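Local coordinates for protein AtFKBP42 (Arabidopsis thaliana, PDB 2F4E) that belongs to the FKBP-type peptidyl-prolyl isomerases, probably catalyses cis-trans isomerisation at proline, and probably modulates the uptake of MRP-transporter substrates into the vacuole, at residues V124-E129 with L149-E154. Sequence-based numbering, arbitrary orientation.
Sequences VHVGWE and LLYEVE
Two neighbouring strands of the curled antiparallel FKBP beta-sheet meet here, Val124-Val126 pairing with Leu149-Tyr151, and the second strand is flanked on its other edge by strand 69-78. Four backbone hydrogen bonds join them: Val124 and Tyr151 exchange a pair, N of Val124 lying 2.7 Å from O of Tyr151, and Val126 and Leu149 exchange another, nearly straight from Leu149 N to Val126 O (176°). His125 and Leu150 form the non-hydrogen-bonded pair between them.

Beta-branched valines suit the extended backbone, and on the face shared by Val124, Val126, Leu149 and Tyr151 the valine methyls pack into the buried core. The flat Tyr151 ring offers Val126 an apolar edge: CG2 lies in its plane, 3.4 Å from CE2. With CG anti to the carbonyl carbon (chi1 -66°), Tyr151 starts its ring beside its own backbone N, and the CD2-CE2 edge meets Val126. An alanine in place of Tyr151 would probably leave Val126 CG2 without its aromatic partner and open a gap in the core. Farther along, Val124 CG2 meets Val153 CG1 at 3.6 Å.

On the opposite face, partly exposed at His125, an imidazole can combine polar and apolar contacts: ND1 hydrogen-bonds to Lys79, while the ring lies alongside buried Leu150, whose branched end reaches it obliquely, CD1 3.3 Å from CE1.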
ATOM      1  N   VAL A 124       3.258  -4.661  -0.617  1.00 26.67           N
ATOM      2  CA  VAL A 124       3.509  -4.059   0.677  1.00 25.91           C
ATOM      3  C   VAL A 124       2.865  -4.895   1.773  1.00 29.95           C
ATOM      4  O   VAL A 124       1.641  -5.088   1.808  1.00 28.87           O
ATOM      5  CB  VAL A 124       2.981  -2.598   0.749  1.00 28.08           C
ATOM      6  CG1 VAL A 124       3.443  -1.953   2.035  1.00 19.04           C
ATOM      7  CG2 VAL A 124       3.456  -1.797  -0.446  1.00 25.58           C
ATOM      8  N   HIS A 125       3.718  -5.385   2.661  1.00 27.21           N
ATOM      9  CA  HIS A 125       3.308  -6.213   3.777  1.00 28.23           C
ATOM     10  C   HIS A 125       3.139  -5.319   4.975  1.00 31.46           C
ATOM     11  O   HIS A 125       4.094  -4.716   5.458  1.00 30.98           O
ATOM     12  CB  HIS A 125       4.371  -7.275   4.023  1.00 30.60           C
ATOM     13  CG  HIS A 125       4.628  -8.130   2.833  1.00 29.35           C
ATOM     14  ND1 HIS A 125       3.837  -9.217   2.506  1.00 30.38           N
ATOM     15  CD2 HIS A 125       5.554  -8.043   1.851  1.00 31.93           C
ATOM     16  CE1 HIS A 125       4.268  -9.753   1.388  1.00 31.74           C
ATOM     17  NE2 HIS A 125       5.316  -9.058   0.964  1.00 30.61           N
ATOM     18  N   VAL A 126       1.908  -5.247   5.460  1.00 30.73           N
ATOM     19  CA  VAL A 126       1.583  -4.382   6.576  1.00 33.45           C
ATOM     20  C   VAL A 126       1.017  -5.076   7.805  1.00 35.08           C
ATOM     21  O   VAL A 126       0.017  -5.791   7.730  1.00 32.42           O
ATOM     22  CB  VAL A 126       0.576  -3.315   6.124  1.00 31.63           C
ATOM     23  CG1 VAL A 126       0.268  -2.372   7.273  1.00 33.76           C
ATOM     24  CG2 VAL A 126       1.119  -2.581   4.910  1.00 34.89           C
ATOM     25  N   GLY A 127       1.659  -4.845   8.942  1.00 33.43           N
ATOM     26  CA  GLY A 127       1.182  -5.437  10.173  1.00 34.97           C
ATOM     27  C   GLY A 127      -0.161  -4.814  10.478  1.00 36.52           C
ATOM     28  O   GLY A 127      -0.386  -3.639  10.174  1.00 37.10           O
ATOM     29  N   TRP A 128      -1.057  -5.589  11.074  1.00 36.85           N
ATOM     30  CA  TRP A 128      -2.372  -5.079  11.413  1.00 36.55           C
ATOM     31  C   TRP A 128      -2.322  -3.801  12.246  1.00 36.63           C
ATOM     32  O   TRP A 128      -3.214  -2.965  12.139  1.00 35.92           O
ATOM     33  CB  TRP A 128      -3.206  -6.146  12.132  1.00 38.79           C
ATOM     34  CG  TRP A 128      -2.581  -6.731  13.340  1.00 39.84           C
ATOM     35  CD1 TRP A 128      -1.867  -7.888  13.410  1.00 39.61           C
ATOM     36  CD2 TRP A 128      -2.612  -6.191  14.670  1.00 40.18           C
ATOM     37  NE1 TRP A 128      -1.451  -8.107  14.699  1.00 39.32           N
ATOM     38  CE2 TRP A 128      -1.891  -7.079  15.495  1.00 40.09           C
ATOM     39  CE3 TRP A 128      -3.179  -5.043  15.244  1.00 38.53           C
ATOM     40  CZ2 TRP A 128      -1.716  -6.853  16.873  1.00 39.89           C
ATOM     41  CZ3 TRP A 128      -3.004  -4.819  16.616  1.00 40.57           C
ATOM     42  CH2 TRP A 128      -2.278  -5.721  17.410  1.00 38.33           C
ATOM     43  N   GLU A 129      -1.283  -3.638  13.061  1.00 36.81           N
ATOM     44  CA  GLU A 129      -1.160  -2.440  13.885  1.00 39.48           C
ATOM     45  C   GLU A 129      -1.291  -1.180  13.031  1.00 39.65           C
ATOM     46  O   GLU A 129      -1.887  -0.185  13.448  1.00 41.03           O
ATOM     47  CB  GLU A 129       0.186  -2.417  14.624  1.00 43.47           C
ATOM     48  CG  GLU A 129       0.355  -3.504  15.694  1.00 47.67           C
ATOM     49  CD  GLU A 129       0.996  -4.775  15.147  1.00 51.32           C
ATOM     50  OE1 GLU A 129       0.722  -5.120  13.975  1.00 51.50           O
ATOM     51  OE2 GLU A 129       1.765  -5.429  15.891  1.00 54.67           O
ATOM     52  N   LEU A 149      -2.055  -7.505   6.484  1.00 32.98           N
ATOM     53  CA  LEU A 149      -2.486  -7.295   5.119  1.00 31.64           C
ATOM     54  C   LEU A 149      -1.376  -7.315   4.088  1.00 32.35           C
ATOM     55  O   LEU A 149      -0.184  -7.195   4.405  1.00 30.89           O
ATOM     56  CB  LEU A 149      -3.203  -5.954   5.024  1.00 30.88           C
ATOM     57  CG  LEU A 149      -4.344  -5.666   5.998  1.00 30.89           C
ATOM     58  CD1 LEU A 149      -4.922  -4.309   5.658  1.00 31.65           C
ATOM     59  CD2 LEU A 149      -5.413  -6.739   5.892  1.00 29.61           C
ATOM     60  N   LEU A 150      -1.800  -7.458   2.839  1.00 29.34           N
ATOM     61  CA  LEU A 150      -0.903  -7.450   1.702  1.00 27.23           C
ATOM     62  C   LEU A 150      -1.465  -6.421   0.735  1.00 28.56           C
ATOM     63  O   LEU A 150      -2.680  -6.333   0.539  1.00 27.24           O
ATOM     64  CB  LEU A 150      -0.866  -8.808   1.001  1.00 28.48           C
ATOM     65  CG  LEU A 150      -0.008  -8.800  -0.273  1.00 30.47           C
ATOM     66  CD1 LEU A 150       1.438  -8.691   0.118  1.00 30.93           C
ATOM     67  CD2 LEU A 150      -0.217 -10.050  -1.090  1.00 29.74           C
ATOM     68  N   TYR A 151      -0.580  -5.638   0.144  1.00 26.04           N
ATOM     69  CA  TYR A 151      -0.990  -4.638  -0.826  1.00 28.10           C
ATOM     70  C   TYR A 151      -0.157  -4.771  -2.083  1.00 28.74           C
ATOM     71  O   TYR A 151       1.030  -5.065  -2.036  1.00 28.31           O
ATOM     72  CB  TYR A 151      -0.799  -3.221  -0.295  1.00 27.91           C
ATOM     73  CG  TYR A 151      -1.662  -2.815   0.870  1.00 28.92           C
ATOM     74  CD1 TYR A 151      -2.996  -2.464   0.697  1.00 26.38           C
ATOM     75  CD2 TYR A 151      -1.111  -2.703   2.142  1.00 24.13           C
ATOM     76  CE1 TYR A 151      -3.752  -1.992   1.772  1.00 28.70           C
ATOM     77  CE2 TYR A 151      -1.849  -2.239   3.211  1.00 29.54           C
ATOM     78  CZ  TYR A 151      -3.157  -1.889   3.026  1.00 26.65           C
ATOM     79  OH  TYR A 151      -3.845  -1.432   4.111  1.00 30.16           O
ATOM     80  N   GLU A 152      -0.808  -4.569  -3.214  1.00 28.71           N
ATOM     81  CA  GLU A 152      -0.138  -4.595  -4.492  1.00 29.36           C
ATOM     82  C   GLU A 152      -0.438  -3.181  -4.940  1.00 31.08           C
ATOM     83  O   GLU A 152      -1.548  -2.884  -5.391  1.00 32.09           O
ATOM     84  CB  GLU A 152      -0.778  -5.604  -5.441  1.00 30.53           C
ATOM     85  CG  GLU A 152      -0.042  -5.715  -6.767  1.00 36.78           C
ATOM     86  CD  GLU A 152      -0.839  -6.421  -7.862  1.00 40.13           C
ATOM     87  OE1 GLU A 152      -1.928  -6.961  -7.596  1.00 40.75           O
ATOM     88  OE2 GLU A 152      -0.357  -6.440  -9.014  1.00 42.35           O
ATOM     89  N   VAL A 153       0.537  -2.299  -4.780  1.00 29.78           N
ATOM     90  CA  VAL A 153       0.329  -0.908  -5.145  1.00 32.75           C
ATOM     91  C   VAL A 153       1.182  -0.351  -6.283  1.00 34.03           C
ATOM     92  O   VAL A 153       2.369  -0.642  -6.401  1.00 35.57           O
ATOM     93  CB  VAL A 153       0.500   0.008  -3.909  1.00 33.19           C
ATOM     94  CG1 VAL A 153       1.828  -0.279  -3.232  1.00 33.34           C
ATOM     95  CG2 VAL A 153       0.431   1.464  -4.325  1.00 30.71           C
ATOM     96  N   GLU A 154       0.549   0.451  -7.126  1.00 30.83           N
ATOM     97  CA  GLU A 154       1.243   1.089  -8.225  1.00 34.18           C
ATOM     98  C   GLU A 154       0.970   2.584  -8.153  1.00 34.06           C
ATOM     99  O   GLU A 154      -0.180   3.025  -8.252  1.00 35.80           O
ATOM    100  CB  GLU A 154       0.792   0.539  -9.582  1.00 32.41           C
ATOM    101  CG  GLU A 154       1.473   1.266 -10.725  1.00 41.03           C
ATOM    102  CD  GLU A 154       1.190   0.665 -12.082  1.00 44.43           C
ATOM    103  OE1 GLU A 154       0.641  -0.454 -12.144  1.00 47.50           O
ATOM    104  OE2 GLU A 154       1.522   1.329 -13.086  1.00 46.72           O
TER